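Local atomic coordinates of putative signal recognition particle protein (Chaetomium thermophilum, PDB entry 5CK4), a protein that binds guanine nucleotides as the Arf-like GTPase subunit of the signal recognition particle receptor, associated with the endoplasmic reticulum membrane. Residues R123-S134 against Y188-R199. Residues are numbered along the deposited sequence; the frame is centred on the assembly and turned at random.
Sequences RGTTLQHLLNPS and YLYDVLLSLQKR
The guanidinium of Arg123 lies flat on one face of the Tyr188 ring, the planes 1° apart, while Leu127 CD2 stands at the ring's edge. The pair opens a helix-helix contact in a P-loop GTPase, where segments 123-131 and 188-199 run roughly parallel over the same part of the sheet; Leu130, Tyr188 and Val192 all reach Ile25 of strand 21-25. It illustrates how an arginine can stack on an aromatic and still hydrogen-bond. Arg123 CD makes a CH-pi contact over the ring centre, 3.5 Å from the centroid of Tyr188, and the extended chain carries the guanidinium beyond it into an off-centre cation-pi contact. Arg123 NE also donates a hydrogen bond to the carbonyl O of Gly118, a residue that binds GTP in another structure of this protein; ring and carbonyl both help hold the guanidinium. With an alanine at Tyr188 the stacking face is gone, and the Arg123 guanidinium is likely to turn more freely.

Further along, Leu127 enters as a knob among Tyr188, Asp191, Val192 and Ser195, its CD1 3.8 Å from Asp191 CB. Leu130 CB packs against both Ser195 CB and Leu196 CD2. At the far end Arg199, with CG anti to the backbone N (chi1 176°), extends to the turn after helix 123-131. There its NE donates to Asn132 O at 2.7 Å, the oxygen almost in the guanidinium plane but the N-H...O angle only 137°, and NH2 adds a weak bond to Pro133 O at 3.0 Å.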
ATOM      1  N   ARG A 123       3.308  13.236   0.892  1.00 22.37           N
ATOM      2  CA  ARG A 123       2.676  12.095   0.230  1.00 26.58           C
ATOM      3  C   ARG A 123       2.530  12.277  -1.280  1.00 27.01           C
ATOM      4  O   ARG A 123       2.501  11.296  -2.020  1.00 23.27           O
ATOM      5  CB  ARG A 123       1.326  11.791   0.865  1.00 27.02           C
ATOM      6  CG  ARG A 123       1.433  11.380   2.319  1.00 22.30           C
ATOM      7  CD  ARG A 123       0.073  11.345   2.994  1.00 26.07           C
ATOM      8  NE  ARG A 123       0.211  10.996   4.405  1.00 21.06           N
ATOM      9  CZ  ARG A 123      -0.805  10.848   5.250  1.00 23.06           C
ATOM     10  NH1 ARG A 123      -2.052  11.027   4.837  1.00 24.32           N
ATOM     11  NH2 ARG A 123      -0.566  10.531   6.517  1.00 18.89           N
ATOM     12  N   GLY A 124       2.449  13.527  -1.733  1.00 26.44           N
ATOM     13  CA  GLY A 124       2.317  13.821  -3.153  1.00 33.25           C
ATOM     14  C   GLY A 124       3.371  13.171  -4.036  1.00 31.77           C
ATOM     15  O   GLY A 124       3.069  12.663  -5.113  1.00 31.51           O
ATOM     16  N   THR A 125       4.610  13.178  -3.563  1.00 28.39           N
ATOM     17  CA  THR A 125       5.734  12.567  -4.269  1.00 29.70           C
ATOM     18  C   THR A 125       5.512  11.087  -4.541  1.00 31.32           C
ATOM     19  O   THR A 125       5.796  10.584  -5.628  1.00 35.09           O
ATOM     20  CB  THR A 125       7.003  12.665  -3.419  1.00 38.51           C
ATOM     21  OG1 THR A 125       7.241  14.033  -3.072  1.00 45.52           O
ATOM     22  CG2 THR A 125       8.198  12.118  -4.179  1.00 38.35           C
ATOM     23  N   THR A 126       5.012  10.391  -3.529  1.00 22.89           N
ATOM     24  CA  THR A 126       4.779   8.957  -3.622  1.00 22.84           C
ATOM     25  C   THR A 126       3.647   8.662  -4.597  1.00 26.11           C
ATOM     26  O   THR A 126       3.736   7.754  -5.428  1.00 28.03           O
ATOM     27  CB  THR A 126       4.426   8.385  -2.244  1.00 27.60           C
ATOM     28  OG1 THR A 126       5.495   8.662  -1.334  1.00 34.27           O
ATOM     29  CG2 THR A 126       4.213   6.889  -2.328  1.00 30.19           C
ATOM     30  N   LEU A 127       2.583   9.450  -4.500  1.00 20.47           N
ATOM     31  CA  LEU A 127       1.432   9.281  -5.374  1.00 25.38           C
ATOM     32  C   LEU A 127       1.797   9.465  -6.855  1.00 22.77           C
ATOM     33  O   LEU A 127       1.188   8.842  -7.727  1.00 22.33           O
ATOM     34  CB  LEU A 127       0.297  10.236  -4.970  1.00 23.19           C
ATOM     35  CG  LEU A 127      -0.351  10.056  -3.589  1.00 23.88           C
ATOM     36  CD1 LEU A 127      -1.397  11.137  -3.358  1.00 26.51           C
ATOM     37  CD2 LEU A 127      -0.979   8.664  -3.424  1.00 20.10           C
ATOM     38  N   GLN A 128       2.792  10.307  -7.136  1.00 22.86           N
ATOM     39  CA  GLN A 128       3.196  10.569  -8.514  1.00 24.60           C
ATOM     40  C   GLN A 128       3.748   9.320  -9.184  1.00 27.12           C
ATOM     41  O   GLN A 128       3.506   9.099 -10.361  1.00 26.50           O
ATOM     42  CB  GLN A 128       4.208  11.713  -8.595  1.00 34.01           C
ATOM     43  CG  GLN A 128       3.658  13.048  -8.128  1.00 42.77           C
ATOM     44  CD  GLN A 128       2.247  13.314  -8.621  1.00 53.14           C
ATOM     45  OE1 GLN A 128       2.028  13.600  -9.802  1.00 48.67           O
ATOM     46  NE2 GLN A 128       1.277  13.222  -7.712  1.00 57.04           N
ATOM     47  N   HIS A 129       4.472   8.498  -8.430  1.00 26.42           N
ATOM     48  CA  HIS A 129       4.934   7.210  -8.942  1.00 26.68           C
ATOM     49  C   HIS A 129       3.770   6.310  -9.360  1.00 29.07           C
ATOM     50  O   HIS A 129       3.882   5.538 -10.308  1.00 31.70           O
ATOM     51  CB  HIS A 129       5.779   6.479  -7.894  1.00 29.07           C
ATOM     52  CG  HIS A 129       7.048   7.189  -7.528  1.00 32.49           C
ATOM     53  ND1 HIS A 129       7.990   7.563  -8.462  1.00 38.14           N
ATOM     54  CD2 HIS A 129       7.540   7.572  -6.326  1.00 33.98           C
ATOM     55  CE1 HIS A 129       9.001   8.158  -7.855  1.00 34.00           C
ATOM     56  NE2 HIS A 129       8.754   8.174  -6.557  1.00 39.12           N
ATOM     57  N   LEU A 130       2.657   6.394  -8.635  1.00 23.39           N
ATOM     58  CA  LEU A 130       1.538   5.485  -8.867  1.00 22.53           C
ATOM     59  C   LEU A 130       0.708   5.875 -10.092  1.00 28.00           C
ATOM     60  O   LEU A 130      -0.031   5.062 -10.624  1.00 24.28           O
ATOM     61  CB  LEU A 130       0.669   5.371  -7.609  1.00 20.52           C
ATOM     62  CG  LEU A 130       1.472   4.963  -6.357  1.00 23.59           C
ATOM     63  CD1 LEU A 130       0.636   4.968  -5.068  1.00 18.45           C
ATOM     64  CD2 LEU A 130       2.119   3.609  -6.554  1.00 22.24           C
ATOM     65  N   LEU A 131       0.854   7.116 -10.547  1.00 23.73           N
ATOM     66  CA  LEU A 131       0.110   7.605 -11.711  1.00 24.49           C
ATOM     67  C   LEU A 131       0.737   7.176 -13.037  1.00 30.41           C
ATOM     68  O   LEU A 131       0.067   7.120 -14.072  1.00 33.45           O
ATOM     69  CB  LEU A 131       0.018   9.132 -11.658  1.00 26.22           C
ATOM     70  CG  LEU A 131      -0.840   9.706 -10.524  1.00 23.82           C
ATOM     71  CD1 LEU A 131      -0.681  11.223 -10.441  1.00 27.27           C
ATOM     72  CD2 LEU A 131      -2.300   9.333 -10.743  1.00 23.68           C
ATOM     73  N   ASN A 132       2.026   6.862 -12.985  1.00 31.53           N
ATOM     74  CA  ASN A 132       2.841   6.616 -14.168  1.00 30.64           C
ATOM     75  C   ASN A 132       2.576   5.244 -14.793  1.00 31.48           C
ATOM     76  O   ASN A 132       2.694   4.226 -14.119  1.00 30.79           O
ATOM     77  CB  ASN A 132       4.314   6.728 -13.757  1.00 36.15           C
ATOM     78  CG  ASN A 132       5.244   6.940 -14.931  1.00 47.42           C
ATOM     79  OD1 ASN A 132       5.034   6.401 -16.017  1.00 54.25           O
ATOM     80  ND2 ASN A 132       6.291   7.725 -14.712  1.00 53.17           N
ATOM     81  N   PRO A 133       2.237   5.211 -16.093  1.00 34.48           N
ATOM     82  CA  PRO A 133       1.992   3.958 -16.824  1.00 39.86           C
ATOM     83  C   PRO A 133       3.099   2.908 -16.651  1.00 40.35           C
ATOM     84  O   PRO A 133       2.802   1.715 -16.629  1.00 36.13           O
ATOM     85  CB  PRO A 133       1.913   4.419 -18.281  1.00 50.31           C
ATOM     86  CG  PRO A 133       1.373   5.806 -18.186  1.00 51.59           C
ATOM     87  CD  PRO A 133       1.967   6.396 -16.928  1.00 47.80           C
ATOM     88  N   SER A 134       4.350   3.348 -16.529  1.00 41.83           N
ATOM     89  CA  SER A 134       5.459   2.428 -16.282  1.00 47.41           C
ATOM     90  C   SER A 134       6.468   3.035 -15.313  1.00 45.23           C
ATOM     91  O   SER A 134       7.496   3.568 -15.733  1.00 45.75           O
ATOM     92  CB  SER A 134       6.156   2.051 -17.591  1.00 57.33           C
ATOM     93  OG  SER A 134       7.165   1.079 -17.365  1.00 58.95           O
ATOM     94  N   TYR A 188      -5.697   8.507   2.849  1.00 14.64           N
ATOM     95  CA  TYR A 188      -4.435   8.204   2.171  1.00 15.43           C
ATOM     96  C   TYR A 188      -4.583   6.992   1.265  1.00 14.90           C
ATOM     97  O   TYR A 188      -4.186   7.020   0.092  1.00 13.93           O
ATOM     98  CB  TYR A 188      -3.338   7.942   3.200  1.00 17.82           C
ATOM     99  CG  TYR A 188      -1.918   7.966   2.670  1.00 16.45           C
ATOM    100  CD1 TYR A 188      -1.638   8.259   1.336  1.00 18.11           C
ATOM    101  CD2 TYR A 188      -0.854   7.696   3.517  1.00 21.31           C
ATOM    102  CE1 TYR A 188      -0.327   8.272   0.862  1.00 20.25           C
ATOM    103  CE2 TYR A 188       0.446   7.700   3.061  1.00 20.74           C
ATOM    104  CZ  TYR A 188       0.706   7.996   1.731  1.00 23.22           C
ATOM    105  OH  TYR A 188       2.021   8.022   1.305  1.00 25.33           O
ATOM    106  N   LEU A 189      -5.166   5.925   1.805  1.00 13.14           N
ATOM    107  CA  LEU A 189      -5.390   4.716   1.011  1.00 11.89           C
ATOM    108  C   LEU A 189      -6.266   5.015  -0.211  1.00 11.11           C
ATOM    109  O   LEU A 189      -6.018   4.506  -1.322  1.00 12.14           O
ATOM    110  CB  LEU A 189      -6.022   3.622   1.885  1.00  9.62           C
ATOM    111  CG  LEU A 189      -6.361   2.305   1.173  1.00  9.40           C
ATOM    112  CD1 LEU A 189      -5.104   1.673   0.570  1.00 14.70           C
ATOM    113  CD2 LEU A 189      -7.002   1.373   2.182  1.00  9.34           C
ATOM    114  N   TYR A 190      -7.294   5.838  -0.019  1.00 10.95           N
ATOM    115  CA  TYR A 190      -8.142   6.239  -1.136  1.00 11.43           C
ATOM    116  C   TYR A 190      -7.298   6.815  -2.275  1.00 14.89           C
ATOM    117  O   TYR A 190      -7.452   6.407  -3.424  1.00 13.43           O
ATOM    118  CB  TYR A 190      -9.202   7.265  -0.683  1.00 13.35           C
ATOM    119  CG  TYR A 190     -10.321   7.529  -1.696  1.00 15.64           C
ATOM    120  CD1 TYR A 190     -10.126   8.377  -2.783  1.00 14.59           C
ATOM    121  CD2 TYR A 190     -11.572   6.944  -1.550  1.00 13.65           C
ATOM    122  CE1 TYR A 190     -11.152   8.618  -3.706  1.00 16.72           C
ATOM    123  CE2 TYR A 190     -12.599   7.189  -2.459  1.00 14.54           C
ATOM    124  CZ  TYR A 190     -12.384   8.021  -3.532  1.00 15.64           C
ATOM    125  OH  TYR A 190     -13.406   8.264  -4.442  1.00 19.28           O
ATOM    126  N   ASP A 191      -6.404   7.749  -1.950  1.00 12.14           N
ATOM    127  CA  ASP A 191      -5.562   8.389  -2.960  1.00 14.63           C
ATOM    128  C   ASP A 191      -4.606   7.410  -3.627  1.00 12.82           C
ATOM    129  O   ASP A 191      -4.337   7.516  -4.820  1.00 14.96           O
ATOM    130  CB  ASP A 191      -4.748   9.548  -2.363  1.00 18.03           C
ATOM    131  CG  ASP A 191      -5.605  10.745  -2.006  1.00 24.93           C
ATOM    132  OD1 ASP A 191      -6.705  10.881  -2.576  1.00 28.74           O
ATOM    133  OD2 ASP A 191      -5.171  11.543  -1.147  1.00 30.52           O
ATOM    134  N   VAL A 192      -4.076   6.474  -2.848  1.00 14.16           N
ATOM    135  CA  VAL A 192      -3.173   5.458  -3.386  1.00 14.87           C
ATOM    136  C   VAL A 192      -3.887   4.606  -4.440  1.00 13.46           C
ATOM    137  O   VAL A 192      -3.417   4.471  -5.573  1.00 11.44           O
ATOM    138  CB  VAL A 192      -2.578   4.565  -2.264  1.00 14.58           C
ATOM    139  CG1 VAL A 192      -2.033   3.269  -2.819  1.00 14.87           C
ATOM    140  CG2 VAL A 192      -1.470   5.330  -1.504  1.00 14.40           C
ATOM    141  N   LEU A 193      -5.018   4.022  -4.052  1.00 12.91           N
ATOM    142  CA  LEU A 193      -5.806   3.207  -4.973  1.00 13.59           C
ATOM    143  C   LEU A 193      -6.356   4.004  -6.168  1.00 11.53           C
ATOM    144  O   LEU A 193      -6.381   3.499  -7.298  1.00 12.26           O
ATOM    145  CB  LEU A 193      -6.934   2.501  -4.207  1.00 10.84           C
ATOM    146  CG  LEU A 193      -6.454   1.559  -3.096  1.00 13.50           C
ATOM    147  CD1 LEU A 193      -7.634   0.841  -2.446  1.00 12.49           C
ATOM    148  CD2 LEU A 193      -5.475   0.537  -3.664  1.00  9.44           C
ATOM    149  N   LEU A 194      -6.821   5.230  -5.935  1.00 11.58           N
ATOM    150  CA  LEU A 194      -7.352   6.035  -7.047  1.00 12.52           C
ATOM    151  C   LEU A 194      -6.239   6.367  -8.040  1.00 14.24           C
ATOM    152  O   LEU A 194      -6.462   6.416  -9.245  1.00 13.91           O
ATOM    153  CB  LEU A 194      -7.999   7.332  -6.545  1.00 13.13           C
ATOM    154  CG  LEU A 194      -8.736   8.135  -7.624  1.00 14.70           C
ATOM    155  CD1 LEU A 194      -9.922   7.315  -8.193  1.00 16.37           C
ATOM    156  CD2 LEU A 194      -9.212   9.493  -7.101  1.00 18.12           C
ATOM    157  N   SER A 195      -5.034   6.575  -7.528  1.00 13.70           N
ATOM    158  CA  SER A 195      -3.891   6.853  -8.404  1.00 15.06           C
ATOM    159  C   SER A 195      -3.612   5.649  -9.314  1.00 19.99           C
ATOM    160  O   SER A 195      -3.400   5.806 -10.510  1.00 17.31           O
ATOM    161  CB  SER A 195      -2.649   7.213  -7.586  1.00 18.78           C
ATOM    162  OG  SER A 195      -2.823   8.471  -6.953  1.00 16.21           O
ATOM    163  N   LEU A 196      -3.631   4.447  -8.742  1.00 14.52           N
ATOM    164  CA  LEU A 196      -3.375   3.239  -9.529  1.00 13.63           C
ATOM    165  C   LEU A 196      -4.515   2.997 -10.509  1.00 15.82           C
ATOM    166  O   LEU A 196      -4.313   2.464 -11.601  1.00 15.10           O
ATOM    167  CB  LEU A 196      -3.222   2.027  -8.603  1.00 12.77           C
ATOM    168  CG  LEU A 196      -1.912   2.037  -7.813  1.00 15.67           C
ATOM    169  CD1 LEU A 196      -1.901   0.953  -6.742  1.00 13.79           C
ATOM    170  CD2 LEU A 196      -0.699   1.902  -8.752  1.00 14.10           C
ATOM    171  N   GLN A 197      -5.712   3.397 -10.107  1.00 13.58           N
ATOM    172  CA  GLN A 197      -6.882   3.271 -10.972  1.00 14.21           C
ATOM    173  C   GLN A 197      -6.761   4.204 -12.178  1.00 18.63           C
ATOM    174  O   GLN A 197      -7.089   3.817 -13.303  1.00 16.83           O
ATOM    175  CB  GLN A 197      -8.168   3.567 -10.202  1.00 13.73           C
ATOM    176  CG  GLN A 197      -9.447   3.482 -11.048  1.00 15.10           C
ATOM    177  CD  GLN A 197     -10.702   3.673 -10.207  1.00 20.01           C
ATOM    178  OE1 GLN A 197     -10.815   3.121  -9.114  1.00 17.59           O
ATOM    179  NE2 GLN A 197     -11.635   4.484 -10.698  1.00 20.52           N
ATOM    180  N   LYS A 198      -6.296   5.431 -11.944  1.00 15.61           N
ATOM    181  CA  LYS A 198      -6.129   6.391 -13.039  1.00 17.00           C
ATOM    182  C   LYS A 198      -5.026   5.924 -13.976  1.00 18.02           C
ATOM    183  O   LYS A 198      -5.104   6.113 -15.198  1.00 19.43           O
ATOM    184  CB  LYS A 198      -5.780   7.778 -12.508  1.00 21.11           C
ATOM    185  CG  LYS A 198      -6.910   8.477 -11.788  1.00 21.40           C
ATOM    186  CD  LYS A 198      -6.438   9.813 -11.239  1.00 26.73           C
ATOM    187  CE  LYS A 198      -7.583  10.563 -10.614  1.00 37.78           C
ATOM    188  NZ  LYS A 198      -7.257  11.996 -10.387  1.00 49.81           N
ATOM    189  N   ARG A 199      -3.995   5.317 -13.394  1.00 17.56           N
ATOM    190  CA  ARG A 199      -2.913   4.723 -14.177  1.00 18.76           C
ATOM    191  C   ARG A 199      -3.452   3.661 -15.143  1.00 19.47           C
ATOM    192  O   ARG A 199      -3.099   3.654 -16.319  1.00 21.18           O
ATOM    193  CB  ARG A 199      -1.866   4.109 -13.251  1.00 21.03           C
ATOM    194  CG  ARG A 199      -0.733   3.387 -13.963  1.00 19.64           C
ATOM    195  CD  ARG A 199       0.238   2.778 -12.954  1.00 25.28           C
ATOM    196  NE  ARG A 199       1.283   1.979 -13.593  1.00 25.58           N
ATOM    197  CZ  ARG A 199       1.270   0.652 -13.637  1.00 20.93           C
ATOM    198  NH1 ARG A 199       0.269  -0.014 -13.076  1.00 25.31           N
ATOM    199  NH2 ARG A 199       2.253  -0.009 -14.219  1.00 25.40           N
TER